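Local coordinates for translation initiation factor eIF2B, subunit delta (Archaeoglobus fulgidus, PDB 1T5O), which probably interconverts 5-methylthioribose 1-phosphate and 5-methylthioribulose 1-phosphate, an isomerisation belonging to methionine biosynthesis, at residues Glu128-Glu131 with Arg132-Met136. Residues are numbered along the deposited sequence; the frame is centred on the assembly and turned at random.
Sequences EDVE and RNRKM
R132 folds back along helix 111-141 to meet D129 one turn earlier, and NH1 of R132 lies 2.8 Å from OD2 of D129. The pair is an i to i+3 salt bridge within the helix, but its hydrogen bond is weak: the N-H...O angle is 128°, and the carboxylate and guanidinium planes stand 44° apart. A bend at chi3 (-78°) helps lay the guanidinium over CA of D129, which sits 3.2 Å above one face, toward the rim. NH2 also approaches CB of D129, at 3.4 Å, and makes a long, weak ion pair with E51. Replacing R132 by an alanine would probably leave OD2 of D129 without its cationic mate and uncover the backbone beneath the guanidinium.

The D129 carboxylate reaches R132 and N133 because CG points opposite the backbone N about the CA-CB bond. A water donates to OD2 of D129 at 3.0 Å and to OD1 of N133 at 2.8 Å, bridging the two side chains. N133 N to D129 O, 3.0 Å, is an ordinary i to i+4 helix bond. Elsewhere on the helix, CG1 of V130 lies 3.9 Å from NH2 of R134, against a guanidinium face.

D129 and N133 also tie this side of the helix to the loop at 161-163: OD1 of D129 accepts from the backbone N of V162, and ND2 of N133 donates to the carbonyl of D163. Both oxygens of the buried D129 carboxylate are therefore engaged, and the R132 charge, with donors at OD1 and OD2, probably favours its ionised form.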
loop_
_atom_site.group_PDB
_atom_site.type_symbol
_atom_site.label_atom_id
_atom_site.label_comp_id
_atom_site.label_asym_id
_atom_site.label_seq_id
_atom_site.Cartn_x
_atom_site.Cartn_y
_atom_site.Cartn_z
ATOM N N GLU A 128 1.624 30.788 -17.312
ATOM C CA GLU A 128 0.411 30.980 -16.533
ATOM C C GLU A 128 0.230 29.854 -15.521
ATOM O O GLU A 128 -0.265 30.089 -14.431
ATOM C CB GLU A 128 -0.793 31.057 -17.453
ATOM C CG GLU A 128 -0.740 32.274 -18.356
ATOM C CD GLU A 128 -1.958 32.362 -19.249
ATOM O OE1 GLU A 128 -2.475 31.302 -19.660
ATOM O OE2 GLU A 128 -2.382 33.499 -19.541
ATOM N N ASP A 129 0.628 28.627 -15.871
ATOM C CA ASP A 129 0.507 27.541 -14.902
ATOM C C ASP A 129 1.437 27.813 -13.719
ATOM O O ASP A 129 1.084 27.604 -12.548
ATOM C CB ASP A 129 0.873 26.188 -15.502
ATOM C CG ASP A 129 0.781 25.072 -14.465
ATOM O OD1 ASP A 129 1.783 24.330 -14.267
ATOM O OD2 ASP A 129 -0.306 24.955 -13.835
ATOM N N VAL A 130 2.645 28.274 -14.013
ATOM C CA VAL A 130 3.580 28.543 -12.920
ATOM C C VAL A 130 3.013 29.641 -12.012
ATOM O O VAL A 130 3.019 29.509 -10.781
ATOM C CB VAL A 130 4.968 28.967 -13.453
ATOM C CG1 VAL A 130 5.942 29.167 -12.294
ATOM C CG2 VAL A 130 5.505 27.889 -14.407
ATOM N N GLU A 131 2.506 30.709 -12.620
ATOM C CA GLU A 131 1.950 31.823 -11.852
ATOM C C GLU A 131 0.756 31.378 -11.005
ATOM O O GLU A 131 0.646 31.764 -9.844
ATOM C CB GLU A 131 1.589 33.004 -12.790
ATOM C CG GLU A 131 0.594 32.732 -13.904
ATOM C CD GLU A 131 0.487 33.900 -14.930
ATOM O OE1 GLU A 131 -0.654 34.199 -15.398
ATOM O OE2 GLU A 131 1.541 34.502 -15.266
ATOM N N ARG A 132 -0.123 30.558 -11.585
ATOM C CA ARG A 132 -1.288 30.003 -10.878
ATOM C C ARG A 132 -0.886 29.202 -9.621
ATOM O O ARG A 132 -1.517 29.311 -8.572
ATOM C CB ARG A 132 -2.073 29.042 -11.790
ATOM C CG ARG A 132 -3.242 29.676 -12.499
ATOM C CD ARG A 132 -4.149 28.659 -13.228
ATOM N NE ARG A 132 -3.600 28.193 -14.505
ATOM C CZ ARG A 132 -2.982 27.026 -14.669
ATOM N NH1 ARG A 132 -2.829 26.192 -13.636
ATOM N NH2 ARG A 132 -2.509 26.684 -15.864
ATOM N N ASN A 133 0.145 28.382 -9.756
ATOM C CA ASN A 133 0.619 27.548 -8.646
ATOM C C ASN A 133 1.253 28.369 -7.544
ATOM O O ASN A 133 1.058 28.068 -6.374
ATOM C CB ASN A 133 1.606 26.488 -9.153
ATOM C CG ASN A 133 0.920 25.452 -10.008
ATOM O OD1 ASN A 133 -0.275 25.240 -9.855
ATOM N ND2 ASN A 133 1.662 24.803 -10.910
ATOM N N ARG A 134 2.012 29.409 -7.910
ATOM C CA ARG A 134 2.631 30.288 -6.908
ATOM C C ARG A 134 1.542 31.083 -6.166
ATOM O O ARG A 134 1.620 31.295 -4.953
ATOM C CB ARG A 134 3.598 31.296 -7.555
ATOM C CG ARG A 134 4.908 30.736 -8.119
ATOM C CD ARG A 134 5.799 31.943 -8.399
ATOM N NE ARG A 134 6.845 31.761 -9.397
ATOM C CZ ARG A 134 7.007 32.577 -10.437
ATOM N NH1 ARG A 134 6.191 33.609 -10.605
ATOM N NH2 ARG A 134 7.972 32.361 -11.311
ATOM N N LYS A 135 0.534 31.546 -6.900
ATOM C CA LYS A 135 -0.543 32.320 -6.269
ATOM C C LYS A 135 -1.315 31.383 -5.306
ATOM O O LYS A 135 -1.603 31.744 -4.154
ATOM C CB LYS A 135 -1.479 32.891 -7.346
ATOM C CG LYS A 135 -2.572 33.754 -6.770
ATOM C CD LYS A 135 -3.256 34.607 -7.827
ATOM C CE LYS A 135 -3.856 35.870 -7.198
ATOM N NZ LYS A 135 -4.668 36.623 -8.209
ATOM N N MET A 136 -1.640 30.185 -5.800
ATOM C CA MET A 136 -2.340 29.164 -4.998
ATOM C C MET A 136 -1.492 28.843 -3.761
ATOM O O MET A 136 -2.001 28.698 -2.638
ATOM C CB MET A 136 -2.521 27.882 -5.822
ATOM C CG MET A 136 -3.150 26.735 -5.065
ATOM S SD MET A 136 -3.058 25.211 -6.069
ATOM C CE MET A 136 -3.969 25.674 -7.378
HETATM O O HOH W 1 -1.979 23.867 -11.649
#